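Local coordinates for probable dehydrogenase (Bordetella bronchiseptica, PDB 3MOI), which probably catalyses an NAD(P)-dependent oxidation or reduction, as a putative dehydrogenase of the GFO/IDH/MocA family whose substrate is not established, at residues P51-L56 / M60-M65; V68-P73 / E79-A84. All blocks are in the same frame, centred on the assembly; numbering follows the deposited sequence.

How the contacts relate
From the N terminus, the chain runs out of the edge strand 52-53 into helix 56-62, and contact 1 folds the end of that helix back on the strand, closing a short helical loop at the surface. Only then does strand 67-70 enter the sheet; contact 2 closes the next loop, where helix 77-86 returns along it. The two contacts therefore follow in series, neither enclosing nor crossing the other, with centres about 12 Å apart. They touch through Leu56 and Met60, which pack on His80, Gln83, Ala84 and Val68. Together they tie two neighbouring helices to the parallel sheet of the nucleotide-binding domain.

Contact 1. Residues P51-L56 / M60-M65; sequences PVFATL and MQHVQM
Leu56 O receives the backbone N-H of Met60 in a bond of 3.0 Å that is nearly straight at hydrogen, 167°. This is the i to i+4 bond of the first turn of helix 56-62, and it ties the start of the helix to residue 60. Thr55 stands at the N-cap just before it, a place that suits a short hydroxyl side chain; its side chain caps a backbone N of the first turn, and OG1 is also hydrogen-bonded to Glu58 OE2.

The remaining contact is apolar and centres on the outer end of the Phe53 ring. His62 CB lies 3.8 Å from Phe53 CE1, and the imidazole follows it obliquely, CD2 being 4.0 Å from the same CE1. At the other meta carbon, Val63 CG2 approaches Phe53 CE2 at 4.0 Å, and CZ, between CE1 and CE2, touches both neighbours. That methyl is placed by the first torsion of Val63: CG1 is anti to the backbone N (chi1 -167°), which turns CG2 beside the N and inward to the strand. The same CG2 also meets Pro51 CG at 4.0 Å, one branched methyl thus serving two partners. A large flat ring suits position 53 because it is long enough to reach from the strand to the end of the helix, and Val63, where the chain leaves helical geometry, supplies a compact beta-branched side chain that also packs on Val31 and Ala32 of strand 28-34.

The side chain of Leu56 packs on His80 and Gln83 of helix 77-86, and that of Met60 on Ala84. Here a short helix doubles back against the edge strand before it, the strand-to-helix connection of an outer beta-alpha unit in a Rossmann fold.

Contact 2. Residues V68-P73 / E79-A84; sequences VYIASP and EHVVQA
Ser72 and His80 make the polar part of this contact: OG lies 2.6 Å from His80 ND1 in a short hydrogen bond whose donor is not settled. The hydroxyl comes in at the edge of the imidazole, near its plane, and Ser72 CB lies in that plane too, 3.3 Å from His80 CE1. With chi1 at 40°, OG sits between the backbone N and the carbonyl carbon of Ser72, and this torsion brings OG to the ring edge. A small serine suits the place because the chain, two residues beyond the end of strand 67-70, passes close to the helix.

The apolar part lies along the strand itself. Ile70 is its centre, its two branches doing different work: CG2, anti to the backbone N, reaches His80 CB at 4.0 Å, while CD1 at the end of the other branch lies 3.5 Å from Val81 CG2, the two side chains crossing at about a right angle. CD1 also touches the helix backbone, 3.8 Å from His80 C. Nearer the start of the segment, Val68 CG2 meets Ala84 CB at 4.2 Å, where a small alanine lets the helix come close to the strand. Strand and helix segments run almost antiparallel, 171° apart.

Within helix 77-86, Glu79 O accepts the routine helical N-H of Gln83 and also Gln83 NE2 (3.1 Å), which comes from above the carbonyl plane, on the opposite face from Gln83 N.

The chemistry divides along the chain: Val68, Ile70 and Val81, with the small Ala84, pack the helix on the sheet in the beta-alpha-beta unit that strand 90-93 completes, while just beyond the strand's end the hydrogen bond to Ser72 OG probably limits rotation of the His80 ring.

Contact 1. Residues P51-L56 / M60-M65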
ATOM      1  N   PRO A  51     -28.010  29.446 -24.968  1.00 32.43           N
ATOM      2  CA  PRO A  51     -29.307  28.794 -25.085  1.00 32.03           C
ATOM      3  C   PRO A  51     -29.264  27.454 -24.355  1.00 32.03           C
ATOM      4  O   PRO A  51     -28.252  26.835 -24.407  1.00 33.41           O
ATOM      5  CB  PRO A  51     -29.456  28.553 -26.589  1.00 31.99           C
ATOM      6  CG  PRO A  51     -28.092  28.570 -27.188  1.00 31.31           C
ATOM      7  CD  PRO A  51     -27.195  29.302 -26.208  1.00 32.85           C
ATOM      8  N   VAL A  52     -30.339  27.018 -23.701  1.00 31.35           N
ATOM      9  CA  VAL A  52     -30.396  25.714 -23.067  1.00 31.27           C
ATOM     10  C   VAL A  52     -31.616  24.918 -23.507  1.00 31.78           C
ATOM     11  O   VAL A  52     -32.491  25.475 -24.151  1.00 32.12           O
ATOM     12  CB  VAL A  52     -30.427  25.865 -21.599  1.00 31.17           C
ATOM     13  CG1 VAL A  52     -29.119  26.545 -21.150  1.00 31.79           C
ATOM     14  CG2 VAL A  52     -31.645  26.669 -21.211  1.00 27.60           C
ATOM     15  N   PHE A  53     -31.642  23.617 -23.191  1.00 31.49           N
ATOM     16  CA  PHE A  53     -32.582  22.642 -23.771  1.00 31.79           C
ATOM     17  C   PHE A  53     -32.890  21.486 -22.818  1.00 33.56           C
ATOM     18  O   PHE A  53     -32.141  21.175 -21.891  1.00 33.65           O
ATOM     19  CB  PHE A  53     -32.029  22.024 -25.058  1.00 31.90           C
ATOM     20  CG  PHE A  53     -31.681  23.019 -26.071  1.00 29.97           C
ATOM     21  CD1 PHE A  53     -32.636  23.424 -27.026  1.00 26.84           C
ATOM     22  CD2 PHE A  53     -30.430  23.650 -26.021  1.00 26.38           C
ATOM     23  CE1 PHE A  53     -32.334  24.419 -27.958  1.00 24.55           C
ATOM     24  CE2 PHE A  53     -30.127  24.658 -26.902  1.00 29.10           C
ATOM     25  CZ  PHE A  53     -31.094  25.057 -27.906  1.00 26.09           C
ATOM     26  N   ALA A  54     -34.035  20.857 -23.028  1.00 35.35           N
ATOM     27  CA  ALA A  54     -34.437  19.795 -22.118  1.00 35.88           C
ATOM     28  C   ALA A  54     -33.844  18.472 -22.605  1.00 35.70           C
ATOM     29  O   ALA A  54     -33.664  17.641 -21.814  1.00 35.70           O
ATOM     30  CB  ALA A  54     -35.961  19.720 -21.977  1.00 35.23           C
ATOM     31  N   THR A  55     -33.549  18.302 -23.893  1.00 36.00           N
ATOM     32  CA  THR A  55     -32.967  17.049 -24.421  1.00 36.14           C
ATOM     33  C   THR A  55     -31.759  17.274 -25.332  1.00 36.25           C
ATOM     34  O   THR A  55     -31.724  18.220 -26.124  1.00 36.83           O
ATOM     35  CB  THR A  55     -33.977  16.291 -25.303  1.00 36.84           C
ATOM     36  OG1 THR A  55     -34.296  17.097 -26.458  1.00 37.38           O
ATOM     37  CG2 THR A  55     -35.288  15.964 -24.541  1.00 35.79           C
ATOM     38  N   LEU A  56     -30.786  16.381 -25.264  1.00 36.14           N
ATOM     39  CA  LEU A  56     -29.715  16.345 -26.270  1.00 35.72           C
ATOM     40  C   LEU A  56     -30.225  16.556 -27.702  1.00 35.18           C
ATOM     41  O   LEU A  56     -29.664  17.342 -28.441  1.00 34.78           O
ATOM     42  CB  LEU A  56     -28.965  15.007 -26.202  1.00 35.96           C
ATOM     43  CG  LEU A  56     -27.459  14.913 -26.557  1.00 37.99           C
ATOM     44  CD1 LEU A  56     -27.141  13.450 -26.957  1.00 33.03           C
ATOM     45  CD2 LEU A  56     -26.999  15.890 -27.660  1.00 38.20           C
ATOM     46  N   MET A  60     -28.817  19.465 -30.359  1.00 34.36           N
ATOM     47  CA  MET A  60     -28.147  19.188 -31.602  1.00 34.23           C
ATOM     48  C   MET A  60     -28.846  19.756 -32.789  1.00 34.72           C
ATOM     49  O   MET A  60     -28.190  20.043 -33.771  1.00 35.27           O
ATOM     50  CB  MET A  60     -27.931  17.711 -31.821  1.00 32.56           C
ATOM     51  CG  MET A  60     -27.157  17.056 -30.670  1.00 33.20           C
ATOM     52  SD  MET A  60     -26.726  15.293 -31.026  1.00 30.42           S
ATOM     53  CE  MET A  60     -25.561  15.565 -29.938  1.00 18.52           C
ATOM     54  N   GLN A  61     -30.155  19.883 -32.740  1.00 36.48           N
ATOM     55  CA  GLN A  61     -30.890  20.479 -33.860  1.00 38.77           C
ATOM     56  C   GLN A  61     -30.716  21.997 -33.926  1.00 37.58           C
ATOM     57  O   GLN A  61     -30.834  22.547 -35.023  1.00 36.31           O
ATOM     58  CB  GLN A  61     -32.409  20.162 -33.836  1.00 40.75           C
ATOM     59  CG  GLN A  61     -32.874  18.762 -34.405  1.00 48.45           C
ATOM     60  CD  GLN A  61     -31.786  18.020 -35.246  1.00 57.39           C
ATOM     61  OE1 GLN A  61     -31.636  18.292 -36.449  1.00 61.31           O
ATOM     62  NE2 GLN A  61     -31.009  17.093 -34.592  1.00 61.85           N
ATOM     63  N   HIS A  62     -30.443  22.651 -32.781  1.00 36.72           N
ATOM     64  CA  HIS A  62     -30.498  24.123 -32.721  1.00 37.27           C
ATOM     65  C   HIS A  62     -29.189  24.911 -32.571  1.00 37.33           C
ATOM     66  O   HIS A  62     -29.211  26.109 -32.677  1.00 36.72           O
ATOM     67  CB  HIS A  62     -31.476  24.562 -31.619  1.00 37.23           C
ATOM     68  CG  HIS A  62     -32.898  24.347 -31.994  1.00 35.89           C
ATOM     69  ND1 HIS A  62     -33.505  25.068 -32.989  1.00 35.16           N
ATOM     70  CD2 HIS A  62     -33.809  23.442 -31.568  1.00 36.19           C
ATOM     71  CE1 HIS A  62     -34.730  24.612 -33.166  1.00 35.41           C
ATOM     72  NE2 HIS A  62     -34.947  23.634 -32.307  1.00 33.70           N
ATOM     73  N   VAL A  63     -28.072  24.255 -32.259  1.00 38.35           N
ATOM     74  CA  VAL A  63     -26.804  24.966 -32.107  1.00 37.93           C
ATOM     75  C   VAL A  63     -25.662  24.283 -32.857  1.00 38.44           C
ATOM     76  O   VAL A  63     -25.414  23.092 -32.648  1.00 39.94           O
ATOM     77  CB  VAL A  63     -26.406  25.119 -30.662  1.00 37.49           C
ATOM     78  CG1 VAL A  63     -25.262  26.136 -30.589  1.00 35.28           C
ATOM     79  CG2 VAL A  63     -27.599  25.569 -29.802  1.00 36.95           C
ATOM     80  N   GLN A  64     -24.988  25.048 -33.721  1.00 38.15           N
ATOM     81  CA  GLN A  64     -23.766  24.644 -34.426  1.00 37.50           C
ATOM     82  C   GLN A  64     -22.824  24.306 -33.268  1.00 37.25           C
ATOM     83  O   GLN A  64     -22.681  25.111 -32.343  1.00 37.61           O
ATOM     84  CB  GLN A  64     -23.303  25.826 -35.310  1.00 37.67           C
ATOM     85  CG  GLN A  64     -22.712  25.551 -36.722  1.00 38.16           C
ATOM     86  CD  GLN A  64     -23.389  26.221 -37.916  1.00 34.92           C
ATOM     87  OE1 GLN A  64     -24.563  26.206 -37.955  1.00 45.11           O
ATOM     88  NE2 GLN A  64     -22.638  26.713 -38.950  1.00 33.29           N
ATOM     89  N   MET A  65     -22.327  23.055 -33.220  1.00 37.09           N
ATOM     90  CA  MET A  65     -21.346  22.651 -32.200  1.00 35.94           C
ATOM     91  C   MET A  65     -20.368  21.570 -32.731  1.00 36.02           C
ATOM     92  O   MET A  65     -20.653  20.920 -33.741  1.00 35.41           O
ATOM     93  CB  MET A  65     -22.005  22.372 -30.793  1.00 36.12           C
ATOM     94  CG  MET A  65     -22.673  21.026 -30.457  1.00 36.08           C
ATOM     95  SD  MET A  65     -23.839  20.963 -28.983  1.00 27.37           S
ATOM     96  CE  MET A  65     -25.101  20.285 -29.973  1.00 34.32           C
TER

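Contact 2. Residues V68-P73 / E79-A84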
ATOM      1  N   VAL A  68     -19.651  17.271 -27.721  1.00 35.00           N
ATOM      2  CA  VAL A  68     -20.519  17.250 -26.586  1.00 35.91           C
ATOM      3  C   VAL A  68     -19.758  16.728 -25.362  1.00 35.16           C
ATOM      4  O   VAL A  68     -19.006  15.744 -25.459  1.00 35.89           O
ATOM      5  CB  VAL A  68     -21.753  16.368 -26.821  1.00 36.12           C
ATOM      6  CG1 VAL A  68     -22.709  16.604 -25.707  1.00 38.21           C
ATOM      7  CG2 VAL A  68     -22.488  16.790 -28.082  1.00 38.98           C
ATOM      8  N   TYR A  69     -19.957  17.375 -24.232  1.00 33.97           N
ATOM      9  CA  TYR A  69     -19.469  16.851 -22.984  1.00 35.01           C
ATOM     10  C   TYR A  69     -20.690  16.263 -22.298  1.00 35.04           C
ATOM     11  O   TYR A  69     -21.657  16.961 -22.045  1.00 35.20           O
ATOM     12  CB  TYR A  69     -18.785  17.922 -22.143  1.00 35.10           C
ATOM     13  CG  TYR A  69     -18.510  17.489 -20.710  1.00 36.02           C
ATOM     14  CD1 TYR A  69     -17.642  16.439 -20.404  1.00 39.40           C
ATOM     15  CD2 TYR A  69     -19.114  18.142 -19.651  1.00 35.58           C
ATOM     16  CE1 TYR A  69     -17.416  16.050 -19.056  1.00 39.54           C
ATOM     17  CE2 TYR A  69     -18.913  17.750 -18.344  1.00 33.16           C
ATOM     18  CZ  TYR A  69     -18.074  16.749 -18.043  1.00 37.29           C
ATOM     19  OH  TYR A  69     -17.928  16.464 -16.714  1.00 39.92           O
ATOM     20  N   ILE A  70     -20.663  14.957 -22.089  1.00 34.65           N
ATOM     21  CA  ILE A  70     -21.834  14.200 -21.650  1.00 34.13           C
ATOM     22  C   ILE A  70     -21.650  13.876 -20.183  1.00 33.69           C
ATOM     23  O   ILE A  70     -20.810  13.059 -19.880  1.00 33.75           O
ATOM     24  CB  ILE A  70     -21.976  12.849 -22.433  1.00 34.24           C
ATOM     25  CG1 ILE A  70     -22.362  13.125 -23.906  1.00 32.87           C
ATOM     26  CG2 ILE A  70     -23.006  11.935 -21.771  1.00 31.75           C
ATOM     27  CD1 ILE A  70     -22.300  11.872 -24.799  1.00 29.20           C
ATOM     28  N   ALA A  71     -22.385  14.563 -19.299  1.00 33.01           N
ATOM     29  CA  ALA A  71     -22.276  14.381 -17.877  1.00 32.37           C
ATOM     30  C   ALA A  71     -23.617  14.001 -17.294  1.00 31.95           C
ATOM     31  O   ALA A  71     -23.897  14.312 -16.138  1.00 30.73           O
ATOM     32  CB  ALA A  71     -21.759  15.661 -17.195  1.00 32.06           C
ATOM     33  N   SER A  72     -24.423  13.306 -18.078  1.00 31.62           N
ATOM     34  CA  SER A  72     -25.707  12.823 -17.595  1.00 32.38           C
ATOM     35  C   SER A  72     -25.506  11.655 -16.668  1.00 32.34           C
ATOM     36  O   SER A  72     -24.472  11.056 -16.679  1.00 33.14           O
ATOM     37  CB  SER A  72     -26.558  12.384 -18.768  1.00 32.66           C
ATOM     38  OG  SER A  72     -25.774  11.715 -19.706  1.00 34.71           O
ATOM     39  N   PRO A  73     -26.513  11.295 -15.875  1.00 33.14           N
ATOM     40  CA  PRO A  73     -26.380  10.033 -15.073  1.00 33.04           C
ATOM     41  C   PRO A  73     -26.011   8.829 -15.953  1.00 34.12           C
ATOM     42  O   PRO A  73     -26.565   8.692 -17.036  1.00 33.78           O
ATOM     43  CB  PRO A  73     -27.772   9.833 -14.497  1.00 32.69           C
ATOM     44  CG  PRO A  73     -28.515  11.193 -14.693  1.00 33.14           C
ATOM     45  CD  PRO A  73     -27.886  11.841 -15.875  1.00 32.50           C
ATOM     46  N   GLU A  79     -27.216   5.913 -24.758  1.00 33.41           N
ATOM     47  CA  GLU A  79     -28.020   6.561 -25.792  1.00 34.80           C
ATOM     48  C   GLU A  79     -27.512   7.976 -26.081  1.00 33.20           C
ATOM     49  O   GLU A  79     -27.623   8.445 -27.181  1.00 31.48           O
ATOM     50  CB  GLU A  79     -29.514   6.597 -25.424  1.00 36.14           C
ATOM     51  CG  GLU A  79     -29.826   7.513 -24.224  1.00 39.62           C
ATOM     52  CD  GLU A  79     -31.250   7.313 -23.674  1.00 45.35           C
ATOM     53  OE1 GLU A  79     -32.114   8.191 -24.091  1.00 46.31           O
ATOM     54  OE2 GLU A  79     -31.477   6.304 -22.863  1.00 39.97           O
ATOM     55  N   HIS A  80     -26.951   8.637 -25.084  1.00 32.39           N
ATOM     56  CA  HIS A  80     -26.430   9.985 -25.325  1.00 32.81           C
ATOM     57  C   HIS A  80     -25.227   9.893 -26.285  1.00 31.57           C
ATOM     58  O   HIS A  80     -25.078  10.673 -27.208  1.00 31.19           O
ATOM     59  CB  HIS A  80     -26.068  10.706 -24.002  1.00 33.47           C
ATOM     60  CG  HIS A  80     -27.223  11.346 -23.287  1.00 33.60           C
ATOM     61  ND1 HIS A  80     -27.122  11.807 -21.980  1.00 35.78           N
ATOM     62  CD2 HIS A  80     -28.484  11.644 -23.699  1.00 34.15           C
ATOM     63  CE1 HIS A  80     -28.277  12.354 -21.623  1.00 37.73           C
ATOM     64  NE2 HIS A  80     -29.121  12.267 -22.646  1.00 37.07           N
ATOM     65  N   VAL A  81     -24.414   8.864 -26.116  1.00 30.68           N
ATOM     66  CA  VAL A  81     -23.256   8.691 -26.970  1.00 29.14           C
ATOM     67  C   VAL A  81     -23.645   8.291 -28.379  1.00 30.59           C
ATOM     68  O   VAL A  81     -23.109   8.830 -29.371  1.00 31.61           O
ATOM     69  CB  VAL A  81     -22.265   7.716 -26.336  1.00 29.00           C
ATOM     70  CG1 VAL A  81     -21.403   7.051 -27.404  1.00 23.78           C
ATOM     71  CG2 VAL A  81     -21.425   8.473 -25.253  1.00 25.45           C
ATOM     72  N   VAL A  82     -24.577   7.362 -28.506  1.00 31.07           N
ATOM     73  CA  VAL A  82     -25.068   7.031 -29.824  1.00 31.49           C
ATOM     74  C   VAL A  82     -25.680   8.225 -30.507  1.00 32.69           C
ATOM     75  O   VAL A  82     -25.464   8.482 -31.676  1.00 33.78           O
ATOM     76  CB  VAL A  82     -26.087   5.909 -29.743  1.00 32.41           C
ATOM     77  CG1 VAL A  82     -26.803   5.729 -31.096  1.00 29.38           C
ATOM     78  CG2 VAL A  82     -25.340   4.634 -29.246  1.00 30.10           C
ATOM     79  N   GLN A  83     -26.451   8.985 -29.782  1.00 33.97           N
ATOM     80  CA  GLN A  83     -27.113  10.095 -30.409  1.00 35.04           C
ATOM     81  C   GLN A  83     -26.092  11.119 -30.911  1.00 35.14           C
ATOM     82  O   GLN A  83     -26.196  11.589 -32.056  1.00 35.90           O
ATOM     83  CB  GLN A  83     -28.048  10.789 -29.436  1.00 35.43           C
ATOM     84  CG  GLN A  83     -29.396  10.229 -29.311  1.00 37.37           C
ATOM     85  CD  GLN A  83     -30.123  10.926 -28.197  1.00 40.15           C
ATOM     86  OE1 GLN A  83     -30.725  11.954 -28.406  1.00 47.50           O
ATOM     87  NE2 GLN A  83     -30.021  10.408 -27.006  1.00 41.72           N
ATOM     88  N   ALA A  84     -25.113  11.474 -30.083  1.00 34.63           N
ATOM     89  CA  ALA A  84     -24.121  12.459 -30.538  1.00 34.31           C
ATOM     90  C   ALA A  84     -23.343  11.939 -31.737  1.00 34.14           C
ATOM     91  O   ALA A  84     -23.117  12.672 -32.693  1.00 32.84           O
ATOM     92  CB  ALA A  84     -23.178  12.843 -29.435  1.00 34.04           C
TER